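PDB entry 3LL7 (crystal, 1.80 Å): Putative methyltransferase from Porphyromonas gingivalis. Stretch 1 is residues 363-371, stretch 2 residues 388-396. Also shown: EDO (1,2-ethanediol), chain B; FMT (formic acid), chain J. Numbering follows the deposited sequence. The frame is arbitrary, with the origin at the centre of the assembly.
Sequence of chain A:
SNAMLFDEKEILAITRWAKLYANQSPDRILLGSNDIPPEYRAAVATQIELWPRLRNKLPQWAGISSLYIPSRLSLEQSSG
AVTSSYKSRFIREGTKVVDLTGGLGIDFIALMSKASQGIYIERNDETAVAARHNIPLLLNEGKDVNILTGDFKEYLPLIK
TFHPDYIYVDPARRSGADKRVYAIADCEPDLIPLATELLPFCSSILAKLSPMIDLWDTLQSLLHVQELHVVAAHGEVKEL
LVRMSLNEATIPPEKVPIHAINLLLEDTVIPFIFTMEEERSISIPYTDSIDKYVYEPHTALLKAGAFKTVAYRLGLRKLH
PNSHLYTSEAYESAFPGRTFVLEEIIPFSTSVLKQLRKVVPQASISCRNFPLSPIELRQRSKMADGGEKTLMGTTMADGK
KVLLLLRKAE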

# COMPACT_ATOMS: atom_id res chain seq x y z
N ALA A 363 -8.00 -19.17 21.06
CA ALA A 363 -7.92 -17.72 20.86
C ALA A 363 -6.95 -17.31 19.77
O ALA A 363 -6.00 -18.01 19.50
CB ALA A 363 -7.53 -17.00 22.17
N SER A 364 -7.19 -16.14 19.18
CA SER A 364 -6.18 -15.43 18.42
C SER A 364 -5.24 -14.82 19.45
O SER A 364 -5.65 -14.56 20.57
CB SER A 364 -6.83 -14.30 17.61
OG SER A 364 -7.73 -14.88 16.66
N ILE A 365 -3.97 -14.64 19.08
CA ILE A 365 -2.99 -14.02 20.01
C ILE A 365 -2.32 -12.84 19.34
O ILE A 365 -1.86 -12.94 18.18
CB ILE A 365 -1.95 -15.04 20.47
CG1 ILE A 365 -2.67 -16.12 21.31
CG2 ILE A 365 -0.78 -14.34 21.29
CD1 ILE A 365 -1.81 -17.39 21.59
N SER A 366 -2.26 -11.73 20.09
CA SER A 366 -1.56 -10.53 19.63
C SER A 366 -0.64 -10.04 20.75
O SER A 366 -0.82 -10.42 21.92
CB SER A 366 -2.58 -9.43 19.23
OG SER A 366 -3.24 -9.78 18.01
N CYS A 367 0.36 -9.26 20.37
CA CYS A 367 1.26 -8.63 21.34
C CYS A 367 1.52 -7.18 20.97
O CYS A 367 1.67 -6.86 19.76
CB CYS A 367 2.58 -9.40 21.38
SG CYS A 367 2.40 -11.01 22.14
N ARG A 368 1.51 -6.32 21.98
CA ARG A 368 1.87 -4.90 21.83
C ARG A 368 2.69 -4.51 23.02
O ARG A 368 2.12 -4.09 24.05
CB ARG A 368 0.64 -3.97 21.74
CG ARG A 368 -0.27 -4.19 20.52
CD ARG A 368 0.39 -3.64 19.27
NE ARG A 368 -0.40 -3.97 18.09
CZ ARG A 368 0.05 -3.90 16.85
NH1 ARG A 368 1.30 -3.48 16.62
NH2 ARG A 368 -0.76 -4.23 15.84
N ASN A 369 4.01 -4.61 22.86
CA ASN A 369 5.01 -4.37 23.91
C ASN A 369 4.98 -5.48 24.97
O ASN A 369 4.30 -5.38 26.01
CB ASN A 369 4.84 -2.96 24.51
CG ASN A 369 5.97 -2.57 25.43
OD1 ASN A 369 7.04 -3.20 25.42
ND2 ASN A 369 5.75 -1.54 26.25
N PHE A 370 5.68 -6.57 24.66
CA PHE A 370 5.57 -7.80 25.44
C PHE A 370 6.85 -8.62 25.17
O PHE A 370 7.36 -8.58 24.03
CB PHE A 370 4.31 -8.58 25.02
CG PHE A 370 3.88 -9.60 26.01
CD1 PHE A 370 3.35 -9.22 27.23
CD2 PHE A 370 4.04 -10.97 25.73
CE1 PHE A 370 2.97 -10.21 28.18
CE2 PHE A 370 3.66 -11.95 26.65
CZ PHE A 370 3.14 -11.56 27.87
N PRO A 371 7.33 -9.37 26.17
CA PRO A 371 8.65 -10.02 25.97
C PRO A 371 8.61 -11.27 25.08
O PRO A 371 9.68 -11.77 24.68
CB PRO A 371 9.08 -10.37 27.39
CG PRO A 371 7.77 -10.59 28.13
CD PRO A 371 6.92 -9.43 27.59
N GLU A 388 -13.48 -16.64 18.71
CA GLU A 388 -13.78 -15.23 18.58
C GLU A 388 -13.01 -14.35 19.56
O GLU A 388 -13.09 -13.14 19.48
CB GLU A 388 -15.29 -15.02 18.79
CG GLU A 388 -16.16 -15.68 17.72
CD GLU A 388 -15.85 -15.18 16.32
OE1 GLU A 388 -15.71 -13.95 16.14
OE2 GLU A 388 -15.77 -16.02 15.40
N LYS A 389 -12.28 -14.97 20.48
CA LYS A 389 -11.57 -14.23 21.52
C LYS A 389 -10.12 -13.96 21.12
O LYS A 389 -9.56 -14.68 20.28
CB LYS A 389 -11.56 -15.02 22.84
CG LYS A 389 -12.93 -15.51 23.35
CD LYS A 389 -13.87 -14.38 23.69
CE LYS A 389 -15.21 -14.89 24.29
NZ LYS A 389 -15.09 -15.34 25.70
N THR A 390 -9.51 -12.98 21.76
CA THR A 390 -8.10 -12.65 21.55
C THR A 390 -7.40 -12.57 22.90
O THR A 390 -7.92 -11.97 23.84
CB THR A 390 -7.96 -11.31 20.84
OG1 THR A 390 -8.53 -11.43 19.53
CG2 THR A 390 -6.48 -10.87 20.70
N LEU A 391 -6.20 -13.18 22.98
CA LEU A 391 -5.31 -12.97 24.13
C LEU A 391 -4.27 -11.97 23.68
O LEU A 391 -3.65 -12.16 22.63
CB LEU A 391 -4.66 -14.28 24.56
CG LEU A 391 -5.46 -15.19 25.49
CD1 LEU A 391 -4.82 -16.62 25.52
CD2 LEU A 391 -5.49 -14.52 26.90
N MSE A 392 -4.12 -10.89 24.44
CA MSE A 392 -3.25 -9.77 24.06
C MSE A 392 -2.15 -9.59 25.11
O MSE A 392 -2.42 -9.32 26.29
CB MSE A 392 -4.07 -8.45 23.93
CG MSE A 392 -3.19 -7.18 23.81
SE MSE A 392 -2.44 -7.00 22.04
CE MSE A 392 -4.05 -6.65 21.05
N GLY A 393 -0.90 -9.72 24.71
CA GLY A 393 0.19 -9.46 25.68
C GLY A 393 0.60 -8.01 25.54
O GLY A 393 0.83 -7.54 24.44
N THR A 394 0.72 -7.30 26.66
CA THR A 394 1.05 -5.88 26.63
C THR A 394 1.63 -5.45 27.97
O THR A 394 1.80 -6.30 28.86
CB THR A 394 -0.19 -5.04 26.18
OG1 THR A 394 0.21 -3.68 25.87
CG2 THR A 394 -1.28 -5.04 27.24
N THR A 395 1.92 -4.15 28.08
CA THR A 395 2.56 -3.57 29.25
C THR A 395 1.80 -2.33 29.65
O THR A 395 1.50 -1.45 28.79
CB THR A 395 4.01 -3.18 28.92
OG1 THR A 395 4.70 -4.32 28.41
CG2 THR A 395 4.74 -2.66 30.19
N MSE A 396 1.47 -2.24 30.95
CA MSE A 396 0.74 -1.10 31.50
C MSE A 396 1.75 0.03 31.83
O MSE A 396 2.95 -0.18 31.74
CB MSE A 396 -0.03 -1.52 32.78
CG MSE A 396 -0.93 -2.75 32.59
SE MSE A 396 -2.20 -2.51 31.14
CE MSE A 396 -3.32 -1.15 31.90
C1 EDO B . 6.01 -5.82 20.01
O1 EDO B . 4.96 -4.86 20.09
C2 EDO B . 6.07 -6.60 21.31
O2 EDO B . 7.25 -6.26 22.02
C FMT J . 8.89 -0.85 27.92
O1 FMT J . 8.02 -1.60 28.37
O2 FMT J . 8.99 -0.54 26.73
O HOH W 1 -10.12 -14.73 17.73

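Two neighbouring strands run parallel here, their axes 14° apart, and the two stretches bury 655 Å², both sides summed. The ladder is the familiar parallel one, in which alternate residues of each strand turn their backbone polar groups to the partner. Ser364 N donates to Lys389 O (3.0 Å), Leu391 N to Ser364 O (2.8 Å), Ser366 N to Leu391 O (2.9 Å), Gly393 N to Ser366 O (2.9 Å) and Arg368 N to Gly393 O (2.8 Å). CA-H...O contacts fill in between, such as Ile365 CA to Leu391 O at 3.3 Å.

Side chains then alternate between the two faces of the sheet. Ser364, Ser366 and Arg368 share one face with Thr390, Met392 and Thr394. Ser364, in the m rotamer, places OG 2.6 Å from a water, which accepts from it and donates in turn to Lys389 O, also 2.6 Å away; the hydroxyl thus makes a second, water-mediated link to the carbonyl that its own amide already bonds. Met392 is a selenomethionine whose flexible, unbranched chain (t, p, p) folds so that CE lies 3.6 Å from Ser366 CB, while SE comes within 3.9 Å of Arg368 CG. With chi1 at -71° (m), Ser366 turns OG off the methyl, 4.4 Å from Met392 CE, so the contact is made by Ser366 CB. Arg368 supplies its aliphatic portion here, and its end leads away to partners elsewhere in the structure.

On the other face, Ile365 CG1 packs against Leu391 CB at 4.2 Å, an apolar pairing suited to the buried leucine. Ala363, its CB pointing toward stretch 2, meets Leu391 CG from CB at 4.3 Å. Further along, Gly393 sits beside Cys367. Its lack of a side chain matters: the Phe370 ring, set by chi1 of -162° (t) and chi2 of 69°, covers it, with Gly393 CA 3.7 Å from the ring centroid and only 19° off the normal, a CH-pi contact. A CB on Gly393 would fall 2.7 Å from Phe370 CG, a clash.

Where stretch 1 leaves the regular ladder, threonine side chains take over from backbone amides. Thr394, with chi1 near 180° (t), brings OG1 to Arg368 O, donating at 2.7 Å. Thr395 adopts m, and its OG1 donates to Asn369 O, again at 2.7 Å; the amide Thr395 N is 3.4 Å from Asn369 O but too poorly angled to bond. Asn369, with a positive phi of 71°, marks the change in backbone course. Its t side chain lays ND2 3.6 Å from Thr395 CB, and ND2 keeps a hydrogen bond of its own, to O1 of a formic acid probably from the crystallisation liquor, at 3.1 Å.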